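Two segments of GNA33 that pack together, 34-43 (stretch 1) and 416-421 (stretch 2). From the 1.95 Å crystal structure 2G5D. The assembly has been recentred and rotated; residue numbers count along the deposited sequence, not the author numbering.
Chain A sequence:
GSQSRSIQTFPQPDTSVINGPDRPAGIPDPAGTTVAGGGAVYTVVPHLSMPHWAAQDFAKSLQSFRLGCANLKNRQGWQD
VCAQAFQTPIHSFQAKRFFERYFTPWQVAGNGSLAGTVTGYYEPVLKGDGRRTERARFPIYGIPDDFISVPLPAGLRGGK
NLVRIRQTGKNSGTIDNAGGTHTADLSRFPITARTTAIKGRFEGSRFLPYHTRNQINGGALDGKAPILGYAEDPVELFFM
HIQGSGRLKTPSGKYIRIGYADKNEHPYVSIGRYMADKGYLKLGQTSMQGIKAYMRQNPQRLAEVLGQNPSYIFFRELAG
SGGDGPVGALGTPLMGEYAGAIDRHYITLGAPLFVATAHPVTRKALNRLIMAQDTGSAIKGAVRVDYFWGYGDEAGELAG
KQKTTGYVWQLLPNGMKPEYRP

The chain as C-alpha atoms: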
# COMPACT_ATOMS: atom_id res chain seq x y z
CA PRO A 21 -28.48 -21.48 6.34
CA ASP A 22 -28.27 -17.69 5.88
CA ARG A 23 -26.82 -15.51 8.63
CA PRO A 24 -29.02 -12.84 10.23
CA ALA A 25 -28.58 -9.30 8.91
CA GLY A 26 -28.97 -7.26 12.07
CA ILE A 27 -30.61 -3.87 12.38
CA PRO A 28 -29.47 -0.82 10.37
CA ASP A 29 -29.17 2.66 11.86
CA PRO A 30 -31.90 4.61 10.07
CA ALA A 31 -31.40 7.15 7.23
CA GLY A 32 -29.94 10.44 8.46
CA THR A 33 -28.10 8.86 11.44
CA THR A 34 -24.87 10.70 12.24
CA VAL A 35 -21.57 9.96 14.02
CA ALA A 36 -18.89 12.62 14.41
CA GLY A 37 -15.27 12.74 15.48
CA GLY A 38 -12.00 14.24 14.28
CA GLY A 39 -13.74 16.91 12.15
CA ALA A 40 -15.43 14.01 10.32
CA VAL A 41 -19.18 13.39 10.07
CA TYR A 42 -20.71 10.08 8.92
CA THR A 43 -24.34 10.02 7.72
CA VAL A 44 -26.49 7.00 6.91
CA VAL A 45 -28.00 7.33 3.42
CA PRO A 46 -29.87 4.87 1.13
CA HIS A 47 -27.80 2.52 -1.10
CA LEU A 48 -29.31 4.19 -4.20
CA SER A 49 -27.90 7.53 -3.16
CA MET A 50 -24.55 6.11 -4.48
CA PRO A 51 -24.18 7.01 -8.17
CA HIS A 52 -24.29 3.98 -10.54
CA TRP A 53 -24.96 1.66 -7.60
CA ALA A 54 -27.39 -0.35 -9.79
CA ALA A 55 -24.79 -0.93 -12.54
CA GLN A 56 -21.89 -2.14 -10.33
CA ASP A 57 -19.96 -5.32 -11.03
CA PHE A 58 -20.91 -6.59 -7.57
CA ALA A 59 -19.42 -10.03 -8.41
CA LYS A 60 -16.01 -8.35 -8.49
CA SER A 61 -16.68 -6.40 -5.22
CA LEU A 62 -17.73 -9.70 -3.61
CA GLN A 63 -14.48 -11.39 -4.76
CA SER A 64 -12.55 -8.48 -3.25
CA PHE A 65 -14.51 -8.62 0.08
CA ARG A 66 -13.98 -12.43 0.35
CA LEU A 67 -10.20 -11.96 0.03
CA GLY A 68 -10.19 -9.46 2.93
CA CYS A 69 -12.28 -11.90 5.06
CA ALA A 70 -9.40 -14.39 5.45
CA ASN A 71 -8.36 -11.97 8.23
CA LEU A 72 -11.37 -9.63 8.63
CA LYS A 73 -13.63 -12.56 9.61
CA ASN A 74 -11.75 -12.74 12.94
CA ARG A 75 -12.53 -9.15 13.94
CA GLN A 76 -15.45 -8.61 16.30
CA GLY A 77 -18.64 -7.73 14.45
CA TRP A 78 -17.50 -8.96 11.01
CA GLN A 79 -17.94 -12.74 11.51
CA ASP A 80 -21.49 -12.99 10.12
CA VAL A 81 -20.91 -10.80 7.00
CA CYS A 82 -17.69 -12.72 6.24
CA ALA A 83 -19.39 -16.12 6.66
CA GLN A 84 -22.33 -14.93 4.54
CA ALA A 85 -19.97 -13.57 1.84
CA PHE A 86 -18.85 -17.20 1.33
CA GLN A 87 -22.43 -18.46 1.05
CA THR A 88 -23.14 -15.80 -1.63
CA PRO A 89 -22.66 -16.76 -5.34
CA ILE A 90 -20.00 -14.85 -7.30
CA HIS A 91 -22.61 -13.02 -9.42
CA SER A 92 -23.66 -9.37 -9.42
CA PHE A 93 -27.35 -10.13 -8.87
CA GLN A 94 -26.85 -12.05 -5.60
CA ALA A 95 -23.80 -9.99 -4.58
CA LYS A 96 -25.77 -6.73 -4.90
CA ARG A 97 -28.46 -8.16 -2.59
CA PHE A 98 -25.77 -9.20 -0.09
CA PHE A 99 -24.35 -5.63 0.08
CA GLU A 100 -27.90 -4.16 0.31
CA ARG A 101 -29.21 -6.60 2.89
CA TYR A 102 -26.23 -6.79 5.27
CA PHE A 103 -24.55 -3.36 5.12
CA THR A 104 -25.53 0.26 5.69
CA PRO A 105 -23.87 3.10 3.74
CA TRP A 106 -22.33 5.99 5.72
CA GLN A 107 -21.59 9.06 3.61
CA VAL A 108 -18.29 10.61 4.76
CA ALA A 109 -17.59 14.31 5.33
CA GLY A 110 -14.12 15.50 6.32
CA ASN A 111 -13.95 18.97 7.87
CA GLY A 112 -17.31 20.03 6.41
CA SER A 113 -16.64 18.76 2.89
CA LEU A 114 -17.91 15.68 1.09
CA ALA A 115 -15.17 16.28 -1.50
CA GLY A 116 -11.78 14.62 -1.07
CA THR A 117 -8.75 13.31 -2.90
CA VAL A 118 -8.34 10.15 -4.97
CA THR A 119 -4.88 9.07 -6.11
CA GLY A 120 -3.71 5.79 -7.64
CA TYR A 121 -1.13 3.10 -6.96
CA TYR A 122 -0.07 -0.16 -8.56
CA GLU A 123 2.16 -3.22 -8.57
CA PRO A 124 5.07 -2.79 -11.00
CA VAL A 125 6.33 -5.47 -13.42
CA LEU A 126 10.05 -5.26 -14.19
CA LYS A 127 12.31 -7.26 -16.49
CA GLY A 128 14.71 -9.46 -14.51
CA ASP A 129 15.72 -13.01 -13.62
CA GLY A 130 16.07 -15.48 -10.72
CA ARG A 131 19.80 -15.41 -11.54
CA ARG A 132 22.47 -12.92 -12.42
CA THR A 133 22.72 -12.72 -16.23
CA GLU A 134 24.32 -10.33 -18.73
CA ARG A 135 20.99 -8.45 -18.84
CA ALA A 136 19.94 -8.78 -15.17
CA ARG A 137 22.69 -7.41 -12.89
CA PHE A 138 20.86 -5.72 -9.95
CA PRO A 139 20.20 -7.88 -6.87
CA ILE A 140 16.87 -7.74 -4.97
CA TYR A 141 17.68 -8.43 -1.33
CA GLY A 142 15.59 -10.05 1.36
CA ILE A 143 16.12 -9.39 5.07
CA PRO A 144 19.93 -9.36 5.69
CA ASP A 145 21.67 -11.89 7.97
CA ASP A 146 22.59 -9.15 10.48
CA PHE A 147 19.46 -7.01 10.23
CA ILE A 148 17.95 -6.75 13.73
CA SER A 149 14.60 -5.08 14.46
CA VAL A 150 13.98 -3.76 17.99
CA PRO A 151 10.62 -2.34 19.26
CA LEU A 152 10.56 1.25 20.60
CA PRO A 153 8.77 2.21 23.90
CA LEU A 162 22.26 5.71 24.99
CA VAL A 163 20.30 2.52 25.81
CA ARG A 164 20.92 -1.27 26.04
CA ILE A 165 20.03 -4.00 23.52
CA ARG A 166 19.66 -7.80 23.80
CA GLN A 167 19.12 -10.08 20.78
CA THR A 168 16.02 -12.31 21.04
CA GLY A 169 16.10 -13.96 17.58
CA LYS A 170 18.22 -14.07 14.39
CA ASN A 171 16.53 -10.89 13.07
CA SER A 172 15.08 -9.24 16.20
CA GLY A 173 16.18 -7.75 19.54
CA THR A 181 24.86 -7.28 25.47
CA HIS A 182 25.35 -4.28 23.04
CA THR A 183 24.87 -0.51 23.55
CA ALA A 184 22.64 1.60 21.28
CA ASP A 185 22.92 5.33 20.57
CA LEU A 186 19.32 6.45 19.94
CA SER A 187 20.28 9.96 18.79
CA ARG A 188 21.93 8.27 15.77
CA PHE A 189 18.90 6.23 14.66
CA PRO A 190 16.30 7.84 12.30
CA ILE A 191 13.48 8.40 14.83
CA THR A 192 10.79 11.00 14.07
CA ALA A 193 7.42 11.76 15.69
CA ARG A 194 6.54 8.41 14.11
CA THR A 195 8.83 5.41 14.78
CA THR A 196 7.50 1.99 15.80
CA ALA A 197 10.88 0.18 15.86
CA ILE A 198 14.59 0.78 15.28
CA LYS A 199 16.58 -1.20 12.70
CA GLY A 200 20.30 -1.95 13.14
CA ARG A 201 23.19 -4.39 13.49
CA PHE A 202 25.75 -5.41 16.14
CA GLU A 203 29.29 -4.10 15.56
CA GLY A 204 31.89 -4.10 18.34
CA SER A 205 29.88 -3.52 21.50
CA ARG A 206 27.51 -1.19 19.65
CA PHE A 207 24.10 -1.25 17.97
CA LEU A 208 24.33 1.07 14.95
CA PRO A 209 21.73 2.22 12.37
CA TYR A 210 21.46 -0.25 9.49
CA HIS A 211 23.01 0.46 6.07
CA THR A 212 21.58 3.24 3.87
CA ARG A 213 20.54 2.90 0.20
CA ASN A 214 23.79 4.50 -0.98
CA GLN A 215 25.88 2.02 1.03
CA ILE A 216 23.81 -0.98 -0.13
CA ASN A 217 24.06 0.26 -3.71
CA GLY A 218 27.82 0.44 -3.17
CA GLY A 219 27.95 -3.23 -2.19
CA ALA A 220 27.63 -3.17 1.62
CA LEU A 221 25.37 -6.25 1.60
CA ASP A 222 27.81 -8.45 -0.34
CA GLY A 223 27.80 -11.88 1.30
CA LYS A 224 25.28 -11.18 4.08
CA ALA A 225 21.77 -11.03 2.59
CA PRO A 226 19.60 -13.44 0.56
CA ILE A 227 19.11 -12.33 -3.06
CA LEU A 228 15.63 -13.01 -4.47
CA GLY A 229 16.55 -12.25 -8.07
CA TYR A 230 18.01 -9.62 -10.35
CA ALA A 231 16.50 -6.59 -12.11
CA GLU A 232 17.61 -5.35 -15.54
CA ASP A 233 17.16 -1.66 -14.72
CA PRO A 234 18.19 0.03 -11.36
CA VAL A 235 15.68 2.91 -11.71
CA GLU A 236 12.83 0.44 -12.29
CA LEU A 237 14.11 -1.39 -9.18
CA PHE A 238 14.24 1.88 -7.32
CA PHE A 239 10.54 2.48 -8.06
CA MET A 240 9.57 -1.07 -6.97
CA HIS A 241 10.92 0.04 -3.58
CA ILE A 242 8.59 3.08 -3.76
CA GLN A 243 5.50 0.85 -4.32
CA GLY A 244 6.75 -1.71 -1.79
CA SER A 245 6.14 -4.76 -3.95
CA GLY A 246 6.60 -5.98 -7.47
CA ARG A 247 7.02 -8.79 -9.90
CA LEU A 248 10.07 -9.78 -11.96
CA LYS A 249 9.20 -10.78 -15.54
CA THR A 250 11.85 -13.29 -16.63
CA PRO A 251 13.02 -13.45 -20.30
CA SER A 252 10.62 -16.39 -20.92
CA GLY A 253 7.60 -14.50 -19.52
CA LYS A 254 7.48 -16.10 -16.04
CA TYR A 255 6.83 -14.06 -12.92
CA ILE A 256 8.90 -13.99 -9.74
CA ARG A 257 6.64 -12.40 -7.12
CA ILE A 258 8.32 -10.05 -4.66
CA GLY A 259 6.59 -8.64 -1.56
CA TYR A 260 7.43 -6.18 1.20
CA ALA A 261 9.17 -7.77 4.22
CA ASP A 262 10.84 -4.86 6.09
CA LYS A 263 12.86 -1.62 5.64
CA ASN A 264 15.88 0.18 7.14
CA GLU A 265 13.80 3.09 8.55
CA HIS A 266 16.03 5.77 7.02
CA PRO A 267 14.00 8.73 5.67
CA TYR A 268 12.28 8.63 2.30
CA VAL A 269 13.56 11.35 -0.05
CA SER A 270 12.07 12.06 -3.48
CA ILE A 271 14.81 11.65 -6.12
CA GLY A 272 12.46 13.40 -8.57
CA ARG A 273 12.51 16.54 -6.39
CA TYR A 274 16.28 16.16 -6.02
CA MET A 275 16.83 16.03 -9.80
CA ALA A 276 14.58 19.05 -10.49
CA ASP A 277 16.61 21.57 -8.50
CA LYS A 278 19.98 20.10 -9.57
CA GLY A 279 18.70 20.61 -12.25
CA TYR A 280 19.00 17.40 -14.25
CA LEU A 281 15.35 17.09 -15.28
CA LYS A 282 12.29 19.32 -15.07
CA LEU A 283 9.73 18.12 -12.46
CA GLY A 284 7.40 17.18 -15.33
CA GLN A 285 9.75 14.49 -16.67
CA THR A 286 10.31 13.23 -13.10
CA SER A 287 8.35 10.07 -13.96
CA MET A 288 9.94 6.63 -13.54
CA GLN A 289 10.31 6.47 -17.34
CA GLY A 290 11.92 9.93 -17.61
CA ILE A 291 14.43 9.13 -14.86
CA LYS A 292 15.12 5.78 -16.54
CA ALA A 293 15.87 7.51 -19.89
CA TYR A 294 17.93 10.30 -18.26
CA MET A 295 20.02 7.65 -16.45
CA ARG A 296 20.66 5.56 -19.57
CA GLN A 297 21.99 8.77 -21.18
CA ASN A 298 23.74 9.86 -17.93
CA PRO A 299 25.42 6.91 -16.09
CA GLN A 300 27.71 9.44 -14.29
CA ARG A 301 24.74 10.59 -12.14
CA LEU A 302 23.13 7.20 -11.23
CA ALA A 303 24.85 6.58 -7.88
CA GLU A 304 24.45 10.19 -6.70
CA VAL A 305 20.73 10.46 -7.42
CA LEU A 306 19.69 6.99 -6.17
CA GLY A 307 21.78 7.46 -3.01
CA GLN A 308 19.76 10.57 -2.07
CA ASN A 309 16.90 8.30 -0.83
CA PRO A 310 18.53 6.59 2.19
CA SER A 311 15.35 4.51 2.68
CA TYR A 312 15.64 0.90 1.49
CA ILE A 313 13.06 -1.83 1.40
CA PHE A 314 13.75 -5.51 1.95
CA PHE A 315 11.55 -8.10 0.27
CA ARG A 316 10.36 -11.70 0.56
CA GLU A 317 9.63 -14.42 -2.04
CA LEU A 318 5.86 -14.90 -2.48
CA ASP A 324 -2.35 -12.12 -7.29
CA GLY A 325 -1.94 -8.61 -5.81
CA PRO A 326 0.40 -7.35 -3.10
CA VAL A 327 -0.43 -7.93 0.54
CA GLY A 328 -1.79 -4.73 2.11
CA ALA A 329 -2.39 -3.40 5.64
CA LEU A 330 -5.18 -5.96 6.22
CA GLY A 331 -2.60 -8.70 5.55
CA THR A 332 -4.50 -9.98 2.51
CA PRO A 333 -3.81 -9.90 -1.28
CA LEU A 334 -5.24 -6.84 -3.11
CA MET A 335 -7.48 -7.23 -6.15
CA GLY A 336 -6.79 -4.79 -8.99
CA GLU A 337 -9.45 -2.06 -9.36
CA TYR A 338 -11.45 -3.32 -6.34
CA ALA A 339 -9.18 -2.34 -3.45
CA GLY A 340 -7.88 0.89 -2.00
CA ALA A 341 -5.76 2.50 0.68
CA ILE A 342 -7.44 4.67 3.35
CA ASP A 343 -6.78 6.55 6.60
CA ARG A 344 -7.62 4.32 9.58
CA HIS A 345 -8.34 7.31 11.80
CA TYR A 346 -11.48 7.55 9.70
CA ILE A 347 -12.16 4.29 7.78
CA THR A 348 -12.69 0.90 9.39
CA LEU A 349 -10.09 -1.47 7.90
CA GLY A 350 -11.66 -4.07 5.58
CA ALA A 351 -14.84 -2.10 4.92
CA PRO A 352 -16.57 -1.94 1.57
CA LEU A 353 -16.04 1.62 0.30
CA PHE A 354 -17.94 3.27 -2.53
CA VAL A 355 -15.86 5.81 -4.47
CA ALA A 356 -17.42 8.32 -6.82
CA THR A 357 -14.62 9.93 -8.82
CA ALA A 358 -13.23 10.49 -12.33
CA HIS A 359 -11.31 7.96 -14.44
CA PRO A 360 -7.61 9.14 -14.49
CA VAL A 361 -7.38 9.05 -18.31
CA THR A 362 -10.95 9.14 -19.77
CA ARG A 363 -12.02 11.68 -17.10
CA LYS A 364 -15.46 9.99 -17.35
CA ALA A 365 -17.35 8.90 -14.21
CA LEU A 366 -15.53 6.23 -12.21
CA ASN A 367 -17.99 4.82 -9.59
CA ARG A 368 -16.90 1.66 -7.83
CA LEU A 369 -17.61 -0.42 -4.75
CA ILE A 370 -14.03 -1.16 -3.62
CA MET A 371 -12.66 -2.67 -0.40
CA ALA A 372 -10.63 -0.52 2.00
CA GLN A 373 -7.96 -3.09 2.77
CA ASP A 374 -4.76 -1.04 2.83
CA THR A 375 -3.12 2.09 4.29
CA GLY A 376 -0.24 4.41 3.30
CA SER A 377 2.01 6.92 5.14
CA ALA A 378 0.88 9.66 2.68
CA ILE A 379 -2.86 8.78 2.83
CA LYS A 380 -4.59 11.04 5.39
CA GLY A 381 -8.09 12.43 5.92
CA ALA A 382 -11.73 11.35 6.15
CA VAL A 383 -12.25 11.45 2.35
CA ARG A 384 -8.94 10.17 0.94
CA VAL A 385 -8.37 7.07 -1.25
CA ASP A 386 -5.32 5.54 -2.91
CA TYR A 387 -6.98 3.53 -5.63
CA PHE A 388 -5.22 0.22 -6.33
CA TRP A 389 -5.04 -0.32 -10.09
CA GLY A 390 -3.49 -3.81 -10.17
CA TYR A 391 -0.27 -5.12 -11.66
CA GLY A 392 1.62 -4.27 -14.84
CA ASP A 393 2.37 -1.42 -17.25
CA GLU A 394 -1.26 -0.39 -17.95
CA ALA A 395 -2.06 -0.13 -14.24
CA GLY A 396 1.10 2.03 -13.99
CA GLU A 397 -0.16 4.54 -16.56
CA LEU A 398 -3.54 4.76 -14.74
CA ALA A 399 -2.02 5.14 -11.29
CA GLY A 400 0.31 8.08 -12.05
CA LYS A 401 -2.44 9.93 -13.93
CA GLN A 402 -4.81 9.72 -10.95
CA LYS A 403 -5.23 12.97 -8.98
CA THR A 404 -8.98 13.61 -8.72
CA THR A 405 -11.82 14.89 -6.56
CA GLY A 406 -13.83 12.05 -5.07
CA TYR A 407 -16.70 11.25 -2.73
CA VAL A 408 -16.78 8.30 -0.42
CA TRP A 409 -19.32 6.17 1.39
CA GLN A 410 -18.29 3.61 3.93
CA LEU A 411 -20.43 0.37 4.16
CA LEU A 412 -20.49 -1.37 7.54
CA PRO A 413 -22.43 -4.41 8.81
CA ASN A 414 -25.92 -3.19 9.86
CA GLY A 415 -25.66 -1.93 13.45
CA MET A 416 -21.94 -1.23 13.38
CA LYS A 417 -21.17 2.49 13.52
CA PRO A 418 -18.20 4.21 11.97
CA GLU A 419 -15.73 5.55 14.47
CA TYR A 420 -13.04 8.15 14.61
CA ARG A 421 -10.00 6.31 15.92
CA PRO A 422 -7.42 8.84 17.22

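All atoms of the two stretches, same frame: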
# COMPACT_ATOMS: atom_id res chain seq x y z
N THR A 34 -26.18 10.07 12.32
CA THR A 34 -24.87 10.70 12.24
C THR A 34 -23.94 10.23 13.36
O THR A 34 -24.40 9.89 14.46
CB THR A 34 -24.97 12.25 12.23
OG1 THR A 34 -25.93 12.66 13.19
CG2 THR A 34 -25.42 12.77 10.87
N VAL A 35 -22.65 10.20 13.05
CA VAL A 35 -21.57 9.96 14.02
C VAL A 35 -20.53 11.01 13.66
O VAL A 35 -20.35 11.33 12.48
CB VAL A 35 -20.94 8.52 13.87
CG1 VAL A 35 -19.60 8.43 14.58
CG2 VAL A 35 -21.86 7.45 14.43
N ALA A 36 -19.87 11.57 14.66
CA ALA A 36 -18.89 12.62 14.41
C ALA A 36 -17.66 12.39 15.26
O ALA A 36 -17.76 11.86 16.36
CB ALA A 36 -19.47 13.99 14.70
N GLY A 37 -16.52 12.82 14.75
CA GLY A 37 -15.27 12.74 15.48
C GLY A 37 -14.18 13.14 14.52
O GLY A 37 -14.25 12.82 13.33
N GLY A 38 -13.21 13.88 15.03
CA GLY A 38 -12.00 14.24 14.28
C GLY A 38 -12.21 15.24 13.16
O GLY A 38 -11.40 15.26 12.22
N GLY A 39 -13.27 16.05 13.26
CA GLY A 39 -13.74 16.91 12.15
C GLY A 39 -14.60 16.16 11.12
O GLY A 39 -15.22 16.78 10.23
N ALA A 40 -14.65 14.84 11.23
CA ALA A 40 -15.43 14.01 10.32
C ALA A 40 -16.87 13.78 10.78
O ALA A 40 -17.16 13.70 11.99
CB ALA A 40 -14.72 12.67 10.01
N VAL A 41 -17.77 13.69 9.81
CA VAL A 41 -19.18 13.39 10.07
C VAL A 41 -19.66 12.27 9.13
O VAL A 41 -19.50 12.34 7.92
CB VAL A 41 -20.09 14.68 10.00
CG1 VAL A 41 -21.56 14.34 10.21
CG2 VAL A 41 -19.66 15.70 11.05
N TYR A 42 -20.21 11.21 9.71
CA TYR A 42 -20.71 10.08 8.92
C TYR A 42 -22.23 10.06 8.97
O TYR A 42 -22.80 10.12 10.05
CB TYR A 42 -20.18 8.77 9.49
CG TYR A 42 -18.69 8.69 9.73
CD1 TYR A 42 -18.15 9.12 10.94
CD2 TYR A 42 -17.82 8.12 8.78
CE1 TYR A 42 -16.79 9.04 11.20
CE2 TYR A 42 -16.43 8.03 9.04
CZ TYR A 42 -15.94 8.49 10.27
OH TYR A 42 -14.61 8.44 10.61
N THR A 43 -22.88 9.95 7.81
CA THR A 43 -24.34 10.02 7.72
C THR A 43 -24.87 8.82 6.96
O THR A 43 -24.44 8.56 5.83
CB THR A 43 -24.81 11.35 7.02
OG1 THR A 43 -24.23 12.46 7.69
CG2 THR A 43 -26.33 11.52 7.04
N MET A 416 -23.28 -1.70 13.07
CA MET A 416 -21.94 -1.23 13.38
C MET A 416 -21.77 0.23 12.91
O MET A 416 -22.01 0.56 11.75
CB MET A 416 -20.88 -2.14 12.75
CG MET A 416 -19.45 -1.68 12.96
SD MET A 416 -18.25 -2.49 11.87
CE MET A 416 -18.33 -4.18 12.46
N LYS A 417 -21.35 1.08 13.83
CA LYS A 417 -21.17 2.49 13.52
C LYS A 417 -19.74 2.75 13.09
O LYS A 417 -18.83 2.03 13.48
CB LYS A 417 -21.59 3.37 14.72
CG LYS A 417 -23.12 3.44 14.87
CD LYS A 417 -23.58 4.65 15.64
CE LYS A 417 -24.02 4.27 17.04
NZ LYS A 417 -25.30 3.53 16.97
N PRO A 418 -19.54 3.77 12.24
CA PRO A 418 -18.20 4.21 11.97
C PRO A 418 -17.62 4.88 13.22
O PRO A 418 -18.36 5.25 14.15
CB PRO A 418 -18.38 5.20 10.83
CG PRO A 418 -19.75 5.71 11.01
CD PRO A 418 -20.55 4.60 11.56
N GLU A 419 -16.32 5.01 13.28
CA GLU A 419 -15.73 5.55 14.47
C GLU A 419 -14.46 6.27 14.09
O GLU A 419 -13.66 5.77 13.30
CB GLU A 419 -15.44 4.42 15.46
CG GLU A 419 -14.85 4.86 16.75
CD GLU A 419 -14.46 3.67 17.62
OE1 GLU A 419 -14.87 2.53 17.30
OE2 GLU A 419 -13.73 3.89 18.62
N TYR A 420 -14.29 7.45 14.66
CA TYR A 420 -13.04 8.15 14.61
C TYR A 420 -12.11 7.48 15.62
O TYR A 420 -12.47 7.30 16.80
CB TYR A 420 -13.26 9.64 14.90
CG TYR A 420 -11.99 10.43 15.13
CD1 TYR A 420 -11.76 11.09 16.34
CD2 TYR A 420 -11.00 10.50 14.14
CE1 TYR A 420 -10.59 11.82 16.56
CE2 TYR A 420 -9.84 11.21 14.35
CZ TYR A 420 -9.64 11.87 15.55
OH TYR A 420 -8.48 12.57 15.73
N ARG A 421 -10.94 7.08 15.14
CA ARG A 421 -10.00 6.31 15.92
C ARG A 421 -8.69 7.09 16.03
O ARG A 421 -7.78 6.89 15.21
CB ARG A 421 -9.80 4.93 15.29
CG ARG A 421 -11.06 4.07 15.34
CD ARG A 421 -10.81 2.63 14.91
NE ARG A 421 -12.00 1.79 15.06
CZ ARG A 421 -12.91 1.57 14.11
NH1 ARG A 421 -12.78 2.13 12.91
NH2 ARG A 421 -13.95 0.79 14.37

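Stretch 1 is a tight β-hairpin. Its strands, 34-37 and 40-43, are joined by a type I' turn from Gly37 to Ala40 and held by paired backbone hydrogen bonds: Val35 N to Tyr42 O at 3.0 Å and Tyr42 N to Val35 O at 2.8 Å, then Gly37 N to Ala40 O at 3.0 Å and Ala40 N to Gly37 O at 2.9 Å. Stretch 2, without regular secondary structure, lies across one face of this hairpin. No hydrogen bond joins the two, so the contact rests on shape and on C-H groups meeting aromatic faces.

Tyr420 covers the most surface. Its ring lies over the turn, with Gly38 CA 3.5 Å from the ring centroid and almost on the ring normal, a CH-π contact with a backbone carbon. Glycine makes this approach possible: an ideal CB on Gly38 would sit 2.4 Å from Tyr420 CE2, and one on Gly37 would sit 2.7 Å from Tyr420 CB. The positive phi of Gly38 independently favours glycine, so the turn and the packing ask for the same residue.

Pro418 repeats the theme with the roles exchanged, the aromatic ring now coming from the hairpin. Its CB stands 3.6 Å from the centroid of the Tyr42 ring, over the face, while Pro418 CG reaches Tyr42 CG at 3.4 Å. A rigid pyrrolidine suits such a flat surface. Val35, cross-strand neighbour of Tyr42, extends the apolar patch, its CB 4.2 Å from Pro418 CG; its CG2 also meets the aliphatic part of Lys417, at 3.5 Å from CD.

Alternation sets the pattern: Val35 points toward stretch 2 while Thr34 and Ala36 point away, and Pro418 and Tyr420 point toward the hairpin while Glu419 between them points away.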